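Local atomic coordinates of nodulation fucosyltransferase NodZ (Bradyrhizobium sp., PDB entry 2HHC), a protein that is a nodulation fucosyltransferase of the NodZ family, a glycosyltransferase of the GT-B fold class. Residues T2-V7 against G33-I38; F6-R11 against A123-C128; C18-A23 against C131-C136; V37-G42 against D73-L78. One frame throughout, in Å; residues are numbered along the deposited sequence. Where two conformers were deposited one is given.

Contact 1: residues T2-V7 against G33-I38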
loop_
_atom_site.group_PDB
_atom_site.type_symbol
_atom_site.label_atom_id
_atom_site.label_comp_id
_atom_site.label_asym_id
_atom_site.label_seq_id
_atom_site.Cartn_x
_atom_site.Cartn_y
_atom_site.Cartn_z
ATOM N N THR A 2 23.031 24.607 13.074
ATOM C CA THR A 2 22.567 23.343 12.453
ATOM C C THR A 2 21.110 23.559 12.133
ATOM O O THR A 2 20.380 24.107 12.961
ATOM C CB THR A 2 22.730 22.137 13.382
ATOM O OG1 THR A 2 24.054 22.157 13.930
ATOM C CG2 THR A 2 22.516 20.838 12.637
ATOM N N LYS A 3 20.728 23.154 10.936
ATOM C CA LYS A 3 19.407 23.435 10.407
ATOM C C LYS A 3 18.699 22.109 10.125
ATOM O O LYS A 3 19.329 21.040 9.906
ATOM C CB LYS A 3 19.493 24.253 9.141
ATOM C CG LYS A 3 20.156 25.603 9.319
ATOM C CD LYS A 3 20.247 26.292 7.997
ATOM C CE LYS A 3 20.996 27.592 8.075
ATOM N NZ LYS A 3 20.865 28.466 6.838
ATOM N N GLU A 4 17.378 22.147 10.165
ATOM C CA GLU A 4 16.600 20.929 9.992
ATOM C C GLU A 4 16.711 20.492 8.558
ATOM O O GLU A 4 16.687 21.324 7.646
ATOM C CB GLU A 4 15.135 21.209 10.352
ATOM C CG GLU A 4 14.301 19.973 10.529
ATOM C CD GLU A 4 12.933 20.233 11.154
ATOM O OE1 GLU A 4 12.605 21.385 11.501
ATOM O OE2 GLU A 4 12.146 19.231 11.312
ATOM N N ARG A 5 16.755 19.169 8.320
ATOM C CA ARG A 5 16.828 18.550 7.017
ATOM C C ARG A 5 15.703 17.511 6.873
ATOM O O ARG A 5 15.143 17.053 7.887
ATOM C CB ARG A 5 18.191 17.908 6.857
ATOM C CG ARG A 5 19.284 18.990 6.695
ATOM C CD ARG A 5 20.726 18.513 6.879
ATOM N NE ARG A 5 20.860 17.084 6.783
ATOM C CZ ARG A 5 21.517 16.393 5.843
ATOM N NH1 ARG A 5 22.210 16.957 4.817
ATOM N NH2 ARG A 5 21.501 15.085 5.987
ATOM N N PHE A 6 15.360 17.188 5.649
ATOM C CA PHE A 6 14.091 16.528 5.364
ATOM C C PHE A 6 14.180 15.414 4.322
ATOM O O PHE A 6 15.056 15.427 3.422
ATOM C CB PHE A 6 13.044 17.569 4.861
ATOM C CG PHE A 6 12.794 18.675 5.837
ATOM C CD1 PHE A 6 13.628 19.784 5.886
ATOM C CD2 PHE A 6 11.713 18.631 6.693
ATOM C CE1 PHE A 6 13.395 20.816 6.752
ATOM C CE2 PHE A 6 11.468 19.674 7.568
ATOM C CZ PHE A 6 12.301 20.786 7.586
ATOM N N VAL A 7 13.230 14.498 4.418
ATOM C CA VAL A 7 12.878 13.552 3.338
ATOM C C VAL A 7 11.392 13.699 3.103
ATOM O O VAL A 7 10.632 13.569 4.069
ATOM C CB VAL A 7 13.202 12.060 3.689
ATOM C CG1 VAL A 7 12.799 11.160 2.548
ATOM C CG2 VAL A 7 14.627 11.858 4.026
ATOM N N GLY A 33 19.138 11.202 9.972
ATOM C CA GLY A 33 18.772 12.243 10.920
ATOM C C GLY A 33 17.955 13.337 10.287
ATOM O O GLY A 33 18.170 14.519 10.570
ATOM N N ARG A 34 16.997 12.944 9.465
ATOM C CA ARG A 34 16.112 13.903 8.797
ATOM C C ARG A 34 14.689 13.775 9.304
ATOM O O ARG A 34 14.245 12.699 9.741
ATOM C CB ARG A 34 16.148 13.685 7.280
ATOM C CG ARG A 34 17.505 13.926 6.630
ATOM C CD ARG A 34 17.499 13.419 5.193
ATOM N NE ARG A 34 18.818 13.554 4.579
ATOM C CZ ARG A 34 19.220 14.583 3.834
ATOM N NH1 ARG A 34 18.438 15.636 3.618
ATOM N NH2 ARG A 34 20.431 14.570 3.308
ATOM N N THR A 35 13.926 14.847 9.099
ATOM C CA THR A 35 12.512 14.856 9.381
ATOM C C THR A 35 11.791 14.278 8.174
ATOM O O THR A 35 12.075 14.628 7.043
ATOM C CB THR A 35 12.054 16.282 9.687
ATOM O OG1 THR A 35 12.627 16.664 10.925
ATOM C CG2 THR A 35 10.509 16.445 9.767
ATOM N N LEU A 36 10.793 13.414 8.415
ATOM C CA LEU A 36 9.957 12.825 7.369
ATOM C C LEU A 36 8.673 13.586 7.153
ATOM O O LEU A 36 7.956 13.911 8.091
ATOM C CB LEU A 36 9.597 11.393 7.727
ATOM C CG LEU A 36 8.733 10.616 6.767
ATOM C CD1 LEU A 36 9.486 10.320 5.443
ATOM C CD2 LEU A 36 8.348 9.304 7.413
ATOM N N VAL A 37 8.449 13.970 5.911
ATOM C CA VAL A 37 7.252 14.680 5.520
ATOM C C VAL A 37 6.418 13.722 4.649
ATOM O O VAL A 37 6.895 13.154 3.646
ATOM C CB VAL A 37 7.619 15.896 4.651
ATOM C CG1 VAL A 37 6.376 16.633 4.227
ATOM C CG2 VAL A 37 8.589 16.826 5.359
ATOM N N ILE A 38 5.171 13.474 5.042
ATOM C CA ILE A 38 4.247 12.615 4.300
ATOM C C ILE A 38 3.394 13.554 3.449
ATOM O O ILE A 38 2.605 14.330 3.988
ATOM C CB ILE A 38 3.384 11.761 5.221
ATOM C CG1 ILE A 38 4.234 11.019 6.261
ATOM C CG2 ILE A 38 2.541 10.804 4.354
ATOM C CD1 ILE A 38 3.456 10.097 7.203
HETATM O O HOH W 1 17.312 17.235 10.586
HETATM O O HOH W 2 20.632 15.497 8.678
#
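Phe-6 pairs with Thr-35 and Val-7 with Leu-36 in parallel beta register, held by three backbone bonds: Thr-35 N to Arg-5 O (2.8 Å), Val-7 N to Thr-35 O (2.9 Å) and Val-37 N to Val-7 O. From two residues before Phe-6, Glu-4 OE2 accepts from Thr-35 OG1 at 2.6 Å, using its anti lone pair. The hydroxyl lies beside the backbone N of Thr-35 (chi1 -69°), while CB and CG2 lie beside the Phe-6 ring, CB 3.8 Å from CD2. On that same face Phe-6 CD2 also meets Val-37 CG2 at 3.8 Å. Val-7 and Leu-36 lie on the other face, and the Arg-34 side chain crosses Val-7 at about a right angle, Val-7 CG2 touching Arg-34 CD (3.5 Å). In the one conformer of Arg-5 described, its guanidinium lies face over face with that of Arg-34, offset, with planes 39° apart. Asp-120 forms salt bridges to both arginines and probably offsets the like charges. Strands 6-10 and 35-39 are the two strands of a beta-alpha-beta unit; its helix 15-32 packs on Val-7 and Leu-36 through Ala-25, and strand 67-70 continues the sheet beyond strand 35-39.

Contact 2: residues F6-R11 against A123-C128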
loop_
_atom_site.group_PDB
_atom_site.type_symbol
_atom_site.label_atom_id
_atom_site.label_comp_id
_atom_site.label_asym_id
_atom_site.label_seq_id
_atom_site.Cartn_x
_atom_site.Cartn_y
_atom_site.Cartn_z
ATOM N N PHE A 6 15.360 17.188 5.649
ATOM C CA PHE A 6 14.091 16.528 5.364
ATOM C C PHE A 6 14.180 15.414 4.322
ATOM O O PHE A 6 15.056 15.427 3.422
ATOM C CB PHE A 6 13.044 17.569 4.861
ATOM C CG PHE A 6 12.794 18.675 5.837
ATOM C CD1 PHE A 6 13.628 19.784 5.886
ATOM C CD2 PHE A 6 11.713 18.631 6.693
ATOM C CE1 PHE A 6 13.395 20.816 6.752
ATOM C CE2 PHE A 6 11.468 19.674 7.568
ATOM C CZ PHE A 6 12.301 20.786 7.586
ATOM N N VAL A 7 13.230 14.498 4.418
ATOM C CA VAL A 7 12.878 13.552 3.338
ATOM C C VAL A 7 11.392 13.699 3.103
ATOM O O VAL A 7 10.632 13.569 4.069
ATOM C CB VAL A 7 13.202 12.060 3.689
ATOM C CG1 VAL A 7 12.799 11.160 2.548
ATOM C CG2 VAL A 7 14.627 11.858 4.026
ATOM N N ILE A 8 10.978 14.006 1.881
ATOM C CA ILE A 8 9.567 14.139 1.560
ATOM C C ILE A 8 9.129 12.894 0.837
ATOM O O ILE A 8 9.683 12.519 -0.214
ATOM C CB ILE A 8 9.308 15.379 0.708
ATOM C CG1 ILE A 8 9.878 16.658 1.391
ATOM C CG2 ILE A 8 7.840 15.497 0.451
ATOM C CD1 ILE A 8 9.689 17.910 0.577
ATOM N N SER A 9 8.116 12.214 1.340
ATOM C CA SER A 9 7.508 11.064 0.724
ATOM C C SER A 9 6.251 11.478 -0.010
ATOM O O SER A 9 5.219 11.759 0.623
ATOM C CB SER A 9 7.193 10.006 1.781
ATOM O OG SER A 9 6.701 8.831 1.136
ATOM N N ARG A 10 6.324 11.512 -1.349
ATOM C CA ARG A 10 5.225 11.888 -2.206
ATOM C C ARG A 10 4.727 10.630 -2.915
ATOM O O ARG A 10 5.509 9.971 -3.632
ATOM C CB ARG A 10 5.708 12.879 -3.260
ATOM C CG ARG A 10 6.579 13.986 -2.708
ATOM C CD ARG A 10 6.535 15.199 -3.673
ATOM N NE ARG A 10 5.280 15.919 -3.483
ATOM C CZ ARG A 10 4.380 16.121 -4.438
ATOM N NH1 ARG A 10 4.596 15.713 -5.684
ATOM N NH2 ARG A 10 3.226 16.707 -4.149
ATOM N N ARG A 11 3.440 10.330 -2.820
ATOM C CA ARG A 11 2.867 9.211 -3.559
ATOM C C ARG A 11 1.368 9.429 -3.584
ATOM O O ARG A 11 0.808 9.949 -2.628
ATOM C CB ARG A 11 3.244 7.862 -2.956
ATOM C CG ARG A 11 3.265 6.726 -3.923
ATOM C CD ARG A 11 4.565 6.673 -4.739
ATOM N NE ARG A 11 4.477 5.654 -5.769
ATOM C CZ ARG A 11 4.576 5.849 -7.070
ATOM N NH1 ARG A 11 4.997 6.992 -7.574
ATOM N NH2 ARG A 11 4.376 4.855 -7.885
ATOM N N ALA A 123 22.317 17.264 0.007
ATOM C CA ALA A 123 21.059 17.959 -0.126
ATOM C C ALA A 123 20.332 18.090 1.190
ATOM O O ALA A 123 20.331 17.163 2.007
ATOM C CB ALA A 123 20.169 17.252 -1.146
ATOM N N ASN A 124 19.726 19.247 1.417
ATOM C CA ASN A 124 18.997 19.479 2.643
ATOM C C ASN A 124 17.607 18.849 2.645
ATOM O O ASN A 124 17.062 18.565 3.716
ATOM C CB ASN A 124 18.922 20.973 2.979
ATOM C CG ASN A 124 20.252 21.513 3.376
ATOM O OD1 ASN A 124 20.984 20.853 4.102
ATOM N ND2 ASN A 124 20.592 22.697 2.906
ATOM N N THR A 125 17.028 18.659 1.460
ATOM C CA THR A 125 15.723 17.990 1.292
ATOM C C THR A 125 15.827 16.939 0.209
ATOM O O THR A 125 16.213 17.255 -0.929
ATOM C CB THR A 125 14.626 19.024 0.963
ATOM O OG1 THR A 125 14.462 19.926 2.061
ATOM C CG2 THR A 125 13.254 18.357 0.708
ATOM N N ILE A 126 15.493 15.691 0.557
ATOM C CA ILE A 126 15.369 14.586 -0.410
ATOM C C ILE A 126 13.913 14.541 -0.821
ATOM O O ILE A 126 13.045 14.360 0.046
ATOM C CB ILE A 126 15.765 13.249 0.218
ATOM C CG1 ILE A 126 17.133 13.338 0.936
ATOM C CG2 ILE A 126 15.740 12.134 -0.812
ATOM C CD1 ILE A 126 18.255 13.832 0.182
ATOM N N VAL A 127 13.623 14.629 -2.111
ATOM C CA VAL A 127 12.225 14.569 -2.552
ATOM C C VAL A 127 12.016 13.213 -3.189
ATOM O O VAL A 127 12.618 12.895 -4.232
ATOM C CB VAL A 127 11.861 15.680 -3.577
ATOM C CG1 VAL A 127 10.335 15.577 -3.916
ATOM C CG2 VAL A 127 12.257 17.019 -3.045
ATOM N N CYS A 128 11.188 12.375 -2.567
ATOM C CA CYS A 128 10.857 11.070 -3.064
ATOM C C CYS A 128 9.520 11.103 -3.797
ATOM O O CYS A 128 8.501 11.229 -3.155
ATOM C CB CYS A 128 10.773 10.034 -1.922
ATOM S SG CYS A 128 12.302 9.820 -0.984
#
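Cys-128, Ile-8 and Phe-6 bury the most surface, and each is tied through its backbone to the opposing strand. Ile-8 bonds through both its N and its O: its N donates to Ile-126 O (2.8 Å, 172° at the hydrogen) and its O accepts from Cys-128 N. Its CG1 lies beside the backbone N (chi1 -54°), and the extended chi2 carries CD1 to Thr-125 CG2 at 3.6 Å, the two side chains crossing obliquely. Cys-128 lies on the other face of the sheet, where its SG rests 3.8 Å from Val-7 CG1. Its carbonyl O receives Arg-10 N at 2.8 Å, and Arg-10, in the conformer described, lies alongside Val-127, CD to CG1 3.8 Å, before its guanidinium turns to Asp-39 and Asp-129. Phe-6 N bonds to Asn-124 O, and Phe-6 O accepts from Ile-126 N at 2.9 Å; the ring leads off from strand 125-128, leaving CD1 3.9 Å from Thr-125 OG1. The two strands run 13° from parallel with axes 4.6 Å apart. Strand 6-10 has strand 125-128 on one edge and strand 35-39 on the other, helix 15-32 packs on the face bearing Val-7 and Ser-9, and strand 84-85 lies beyond strand 125-128.

Contact 3: residues C18-A23 against C131-C136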
loop_
_atom_site.group_PDB
_atom_site.type_symbol
_atom_site.label_atom_id
_atom_site.label_comp_id
_atom_site.label_asym_id
_atom_site.label_seq_id
_atom_site.Cartn_x
_atom_site.Cartn_y
_atom_site.Cartn_z
ATOM N N CYS A 18 1.758 3.547 -1.757
ATOM C CA CYS A 18 2.039 4.710 -0.905
ATOM C C CYS A 18 2.732 4.303 0.391
ATOM O O CYS A 18 3.694 4.933 0.812
ATOM C CB CYS A 18 0.756 5.470 -0.572
ATOM S SG CYS A 18 -0.076 6.298 -1.948
ATOM N N LEU A 19 2.196 3.289 1.085
ATOM C CA LEU A 19 2.709 2.891 2.376
ATOM C C LEU A 19 4.062 2.157 2.305
ATOM O O LEU A 19 4.888 2.304 3.193
ATOM C CB LEU A 19 1.684 2.013 3.113
ATOM C CG LEU A 19 0.442 2.828 3.528
ATOM C CD1 LEU A 19 -0.681 1.910 4.013
ATOM C CD2 LEU A 19 0.803 3.892 4.534
ATOM N N TRP A 20 4.303 1.391 1.228
ATOM C CA TRP A 20 5.619 0.742 1.032
ATOM C C TRP A 20 6.652 1.847 0.706
ATOM O O TRP A 20 7.742 1.887 1.249
ATOM C CB TRP A 20 5.501 -0.235 -0.105
ATOM C CG TRP A 20 6.582 -1.294 -0.189
ATOM C CD1 TRP A 20 7.864 -1.257 0.344
ATOM C CD2 TRP A 20 6.456 -2.546 -0.821
ATOM N NE1 TRP A 20 8.512 -2.422 0.065
ATOM C CE2 TRP A 20 7.678 -3.245 -0.654
ATOM C CE3 TRP A 20 5.428 -3.152 -1.537
ATOM C CZ2 TRP A 20 7.877 -4.500 -1.197
ATOM C CZ3 TRP A 20 5.626 -4.378 -2.085
ATOM C CH2 TRP A 20 6.855 -5.041 -1.941
ATOM N N SER A 21 6.289 2.766 -0.208
ATOM C CA SER A 21 7.161 3.882 -0.548
ATOM C C SER A 21 7.453 4.772 0.650
ATOM O O SER A 21 8.567 5.244 0.821
ATOM C CB SER A 21 6.551 4.675 -1.713
ATOM O OG SER A 21 6.462 3.932 -2.916
ATOM N N LEU A 22 6.456 4.914 1.511
ATOM C CA LEU A 22 6.651 5.644 2.791
ATOM C C LEU A 22 7.697 4.985 3.658
ATOM O O LEU A 22 8.562 5.635 4.238
ATOM C CB LEU A 22 5.352 5.749 3.575
ATOM C CG LEU A 22 5.370 6.510 4.903
ATOM C CD1 LEU A 22 5.848 7.923 4.648
ATOM C CD2 LEU A 22 4.021 6.478 5.476
ATOM N N ALA A 23 7.631 3.648 3.787
ATOM C CA ALA A 23 8.614 2.893 4.580
ATOM C C ALA A 23 10.055 3.170 4.063
ATOM O O ALA A 23 10.991 3.326 4.830
ATOM C CB ALA A 23 8.286 1.436 4.549
ATOM N N CYS A 131 8.111 5.428 -7.343
ATOM C CA CYS A 131 7.790 4.204 -6.641
ATOM C C CYS A 131 9.021 3.701 -5.909
ATOM O O CYS A 131 10.052 3.468 -6.533
ATOM C CB CYS A 131 7.325 3.153 -7.603
ATOM S SG CYS A 131 6.785 1.641 -6.797
ATOM N N LEU A 132 8.901 3.515 -4.605
ATOM C CA LEU A 132 9.995 3.019 -3.778
ATOM C C LEU A 132 9.649 1.664 -3.157
ATOM O O LEU A 132 10.264 1.252 -2.149
ATOM C CB LEU A 132 10.448 4.060 -2.746
ATOM C CG LEU A 132 11.082 5.325 -3.357
ATOM C CD1 LEU A 132 11.504 6.245 -2.268
ATOM C CD2 LEU A 132 12.308 5.003 -4.224
ATOM N N MET A 133 8.726 0.947 -3.779
ATOM C CA MET A 133 8.517 -0.441 -3.444
ATOM C C MET A 133 9.816 -1.170 -3.582
ATOM O O MET A 133 10.537 -0.959 -4.520
ATOM C CB MET A 133 7.401 -1.084 -4.315
ATOM C CG MET A 133 6.054 -0.522 -3.996
ATOM S SD MET A 133 4.785 -0.882 -5.246
ATOM C CE MET A 133 4.890 -2.614 -5.426
ATOM N N TRP A 134 10.088 -2.054 -2.611
ATOM C CA TRP A 134 11.285 -2.924 -2.537
ATOM C C TRP A 134 12.571 -2.169 -2.160
ATOM O O TRP A 134 13.661 -2.765 -2.203
ATOM C CB TRP A 134 11.535 -3.716 -3.821
ATOM C CG TRP A 134 10.395 -4.518 -4.308
ATOM C CD1 TRP A 134 9.549 -4.193 -5.301
ATOM C CD2 TRP A 134 9.949 -5.756 -3.783
ATOM N NE1 TRP A 134 8.596 -5.162 -5.444
ATOM C CE2 TRP A 134 8.828 -6.149 -4.552
ATOM C CE3 TRP A 134 10.400 -6.599 -2.775
ATOM C CZ2 TRP A 134 8.147 -7.358 -4.330
ATOM C CZ3 TRP A 134 9.714 -7.807 -2.541
ATOM C CH2 TRP A 134 8.596 -8.152 -3.311
ATOM N N ARG A 135 12.473 -0.896 -1.812
ATOM C CA ARG A 135 13.720 -0.116 -1.555
ATOM C C ARG A 135 13.904 0.139 -0.058
ATOM O O ARG A 135 14.368 1.195 0.397
ATOM C CB ARG A 135 13.688 1.195 -2.356
ATOM C CG ARG A 135 13.511 1.026 -3.879
ATOM C CD ARG A 135 14.478 0.142 -4.490
ATOM N NE ARG A 135 14.574 0.254 -5.960
ATOM C CZ ARG A 135 13.831 -0.422 -6.849
ATOM N NH1 ARG A 135 12.866 -1.255 -6.495
ATOM N NH2 ARG A 135 14.075 -0.268 -8.146
ATOM N N CYS A 136 13.535 -0.873 0.717
ATOM C CA CYS A 136 13.718 -0.866 2.163
ATOM C C CYS A 136 13.549 -2.271 2.698
ATOM O O CYS A 136 13.209 -3.216 1.986
ATOM C CB CYS A 136 12.684 0.025 2.831
ATOM S SG CYS A 136 10.966 -0.543 2.659
HETATM O O HOH W 3 10.755 -3.992 1.083
#
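Trp-20 and Ser-21 of helix 15-32 pack against the loop that leads from strand 125-128 to helix 138-147, a helix-to-turn contact built mainly round one indole. The loop forms a type II beta turn from Leu-132 to Arg-135, closed by a backbone bond from Arg-135 N to Leu-132 O, and lies over one face of the Trp-20 ring. Met-133 CA stands 3.8 Å from the centroid of the five-membered ring and 4° off its normal, a CH-pi contact. The Met-133 chain then runs across the indole at about a right angle: CG lies 3.7 Å from Trp-20 CE3, and the bend at chi3 (52°) brings CE near CZ3, while SD makes an oblique Met-aromatic contact. The far rim of Trp-20 points at Trp-134 in an edge-to-face pair with planes 57° apart, CH2 sitting over the centre of the Trp-134 ring and 3.5 Å from its CE2. Cys-136 SG comes to the opposite, pyrrole end, in the ring plane, 3.9 Å from Trp-20 CD1, and touches Ala-23 CB at 3.8 Å. Leu-132 N donates to Ser-21 OG (3.0 Å), which is also bonded to Asp-17, and a water accepts from Trp-20 NE1 and donates to Cys-136 O. The loop is therefore fitted to the helix largely by aromatic, sulfur and CH-pi packing, while the Ser-21 bond and the water satisfy Leu-132 N, Trp-20 NE1 and Cys-136 O.

Contact 4: residues V37-G42 against D73-L78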
loop_
_atom_site.group_PDB
_atom_site.type_symbol
_atom_site.label_atom_id
_atom_site.label_comp_id
_atom_site.label_asym_id
_atom_site.label_seq_id
_atom_site.Cartn_x
_atom_site.Cartn_y
_atom_site.Cartn_z
ATOM N N VAL A 37 8.449 13.970 5.911
ATOM C CA VAL A 37 7.252 14.680 5.520
ATOM C C VAL A 37 6.418 13.722 4.649
ATOM O O VAL A 37 6.895 13.154 3.646
ATOM C CB VAL A 37 7.619 15.896 4.651
ATOM C CG1 VAL A 37 6.376 16.633 4.227
ATOM C CG2 VAL A 37 8.589 16.826 5.359
ATOM N N ILE A 38 5.171 13.474 5.042
ATOM C CA ILE A 38 4.247 12.615 4.300
ATOM C C ILE A 38 3.394 13.554 3.449
ATOM O O ILE A 38 2.605 14.330 3.988
ATOM C CB ILE A 38 3.384 11.761 5.221
ATOM C CG1 ILE A 38 4.234 11.019 6.261
ATOM C CG2 ILE A 38 2.541 10.804 4.354
ATOM C CD1 ILE A 38 3.456 10.097 7.203
ATOM N N ASP A 39 3.629 13.526 2.153
ATOM C CA ASP A 39 2.996 14.485 1.211
ATOM C C ASP A 39 2.128 13.736 0.216
ATOM O O ASP A 39 2.587 13.244 -0.841
ATOM C CB ASP A 39 4.036 15.313 0.498
ATOM C CG ASP A 39 3.424 16.307 -0.442
ATOM O OD1 ASP A 39 2.183 16.448 -0.518
ATOM O OD2 ASP A 39 4.246 16.960 -1.158
ATOM N N TRP A 40 0.874 13.533 0.598
ATOM C CA TRP A 40 -0.100 12.847 -0.227
ATOM C C TRP A 40 -1.061 13.822 -0.916
ATOM O O TRP A 40 -2.186 13.495 -1.261
ATOM C CB TRP A 40 -0.865 11.807 0.552
ATOM C CG TRP A 40 -0.040 10.617 0.967
ATOM C CD1 TRP A 40 1.299 10.398 0.781
ATOM C CD2 TRP A 40 -0.530 9.491 1.744
ATOM N NE1 TRP A 40 1.654 9.185 1.318
ATOM C CE2 TRP A 40 0.534 8.604 1.892
ATOM C CE3 TRP A 40 -1.784 9.130 2.208
ATOM C CZ2 TRP A 40 0.398 7.402 2.591
ATOM C CZ3 TRP A 40 -1.940 7.956 2.852
ATOM C CH2 TRP A 40 -0.840 7.090 3.035
ATOM N N ARG A 41 -0.599 15.050 -1.183
ATOM C CA ARG A 41 -1.328 15.969 -2.074
ATOM C C ARG A 41 -1.468 15.355 -3.437
ATOM O O ARG A 41 -0.518 14.782 -3.958
ATOM C CB ARG A 41 -0.589 17.312 -2.193
ATOM C CG ARG A 41 -0.688 18.152 -0.912
ATOM C CD ARG A 41 0.089 19.469 -0.956
ATOM N NE ARG A 41 1.495 19.184 -1.066
ATOM C CZ ARG A 41 2.425 20.108 -1.249
ATOM N NH1 ARG A 41 2.059 21.378 -1.239
ATOM N NH2 ARG A 41 3.704 19.760 -1.419
ATOM N N GLY A 42 -2.653 15.458 -3.990
ATOM C CA GLY A 42 -2.934 14.913 -5.347
ATOM C C GLY A 42 -3.239 13.418 -5.402
ATOM O O GLY A 42 -3.316 12.825 -6.499
ATOM N N ASP A 73 -1.444 19.598 6.531
ATOM C CA ASP A 73 -1.456 20.710 5.594
ATOM C C ASP A 73 -0.303 21.697 5.750
ATOM O O ASP A 73 -0.170 22.620 4.959
ATOM C CB ASP A 73 -2.843 21.344 5.428
ATOM C CG ASP A 73 -3.860 20.476 4.528
ATOM O OD1 ASP A 73 -5.057 20.817 4.652
ATOM O OD2 ASP A 73 -3.522 19.562 3.691
ATOM N N ARG A 74 0.564 21.511 6.738
ATOM C CA ARG A 74 1.787 22.307 6.816
ATOM C C ARG A 74 2.637 22.154 5.544
ATOM O O ARG A 74 3.422 23.046 5.235
ATOM C CB ARG A 74 2.596 21.950 8.051
ATOM C CG ARG A 74 2.002 22.512 9.288
ATOM C CD ARG A 74 2.775 22.076 10.566
ATOM N NE ARG A 74 2.513 20.670 10.792
ATOM C CZ ARG A 74 3.153 19.877 11.640
ATOM N NH1 ARG A 74 4.155 20.338 12.348
ATOM N NH2 ARG A 74 2.767 18.609 11.742
ATOM N N VAL A 75 2.463 21.091 4.779
ATOM C CA VAL A 75 3.153 21.017 3.474
ATOM C C VAL A 75 2.847 22.227 2.561
ATOM O O VAL A 75 3.632 22.546 1.667
ATOM C CB VAL A 75 2.871 19.669 2.777
ATOM C CG1 VAL A 75 3.401 18.537 3.613
ATOM C CG2 VAL A 75 1.407 19.495 2.423
ATOM N N ASN A 76 1.701 22.871 2.757
ATOM C CA ASN A 76 1.295 24.039 1.983
ATOM C C ASN A 76 1.760 25.356 2.594
ATOM O O ASN A 76 1.517 26.429 2.014
ATOM C CB ASN A 76 -0.215 24.071 1.845
ATOM C CG ASN A 76 -0.735 23.006 0.930
ATOM O OD1 ASN A 76 -0.080 22.644 -0.041
ATOM N ND2 ASN A 76 -1.875 22.411 1.276
ATOM N N GLN A 77 2.401 25.311 3.768
ATOM C CA GLN A 77 2.919 26.521 4.398
ATOM C C GLN A 77 4.461 26.580 4.460
ATOM O O GLN A 77 5.072 27.648 4.301
ATOM C CB GLN A 77 2.394 26.610 5.859
ATOM C CG GLN A 77 0.890 26.270 6.145
ATOM C CD GLN A 77 0.571 25.946 7.630
ATOM O OE1 GLN A 77 1.207 26.460 8.560
ATOM N NE2 GLN A 77 -0.439 25.108 7.841
ATOM N N LEU A 78 5.080 25.458 4.734
ATOM C CA LEU A 78 6.511 25.357 4.951
ATOM C C LEU A 78 7.259 25.358 3.629
ATOM O O LEU A 78 6.744 24.833 2.625
ATOM C CB LEU A 78 6.832 24.043 5.704
ATOM C CG LEU A 78 6.201 24.034 7.107
ATOM C CD1 LEU A 78 6.304 22.660 7.740
ATOM C CD2 LEU A 78 6.826 25.091 8.016
HETATM O O HOH W 4 5.693 21.357 0.241
#
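An Asx turn at the C-terminal end of strand 35-39 carries this contact: Asp-39 OD1 accepts from Arg-41 N, two residues on, at 3.2 Å, and the Arg-41 side chain folds back beside the same carboxylate before meeting the 3-10 segment 73-76. Arg-41 grips Asp-39 side-on with two nitrogens, NE to OD1 at 2.9 Å and NH2 to OD2 at 2.9 Å, together a bidentate salt bridge, NH2 meeting OD2 from above the carboxylate plane. Arg-41 N and NE reach OD1 from opposite faces of that plane, which fixes the rotation of the carboxylate. With NE and NH2 so engaged, NH1 is left to cross to the 73-78 segment, donating to Asn-76 OD1 at 2.8 Å, some 19° out of the guanidinium plane and with 144° at the hydrogen. Val-75 meets Arg-41 tip to tip. Its chi1 of -62° puts CG1 anti to the carbonyl carbon, which leaves CG2 between the backbone N and the carbonyl carbon; CG2 lies over one face of the guanidinium, offset toward the rim and 3.5 Å from NE. CG1 turns the other way to Val-37 CG1 at 3.6 Å. A water accepts weakly from NH2 and donates to Val-75 O. Asp-39 OD2 has a second cationic partner in Arg-10 of strand 6-10, and Asn-76 ND2 bonds to Phe-50 O. One carboxylate between two arginines probably stays ionised, and the guanidinium it orients joins strand end and 3-10 segment by a hydrogen bond at its edge and valine packing over one face.

Contacts 1 and 2 share strand 6-10, whose two edges they occupy, and both are buried sheet pairings dominated by regular backbone bonds; contact 1 adds a pair of arginines before the strands, contact 2 apolar and sulfur packing along them. Contact 4 continues along strand 35-39 of contact 1 and is also buried, though Asn-76 at its margin is exposed; it trades backbone pairing for a carboxylate-guanidinium grip, and the Arg-10 to Asp-39 salt bridge connects it to contact 2. Contact 3 stands apart as partly buried helix-to-loop packing, rich in aromatic rings, and is nearest the centre of the chain. Leu-22 of its helix touches Ile-38, so it too meets the sheet.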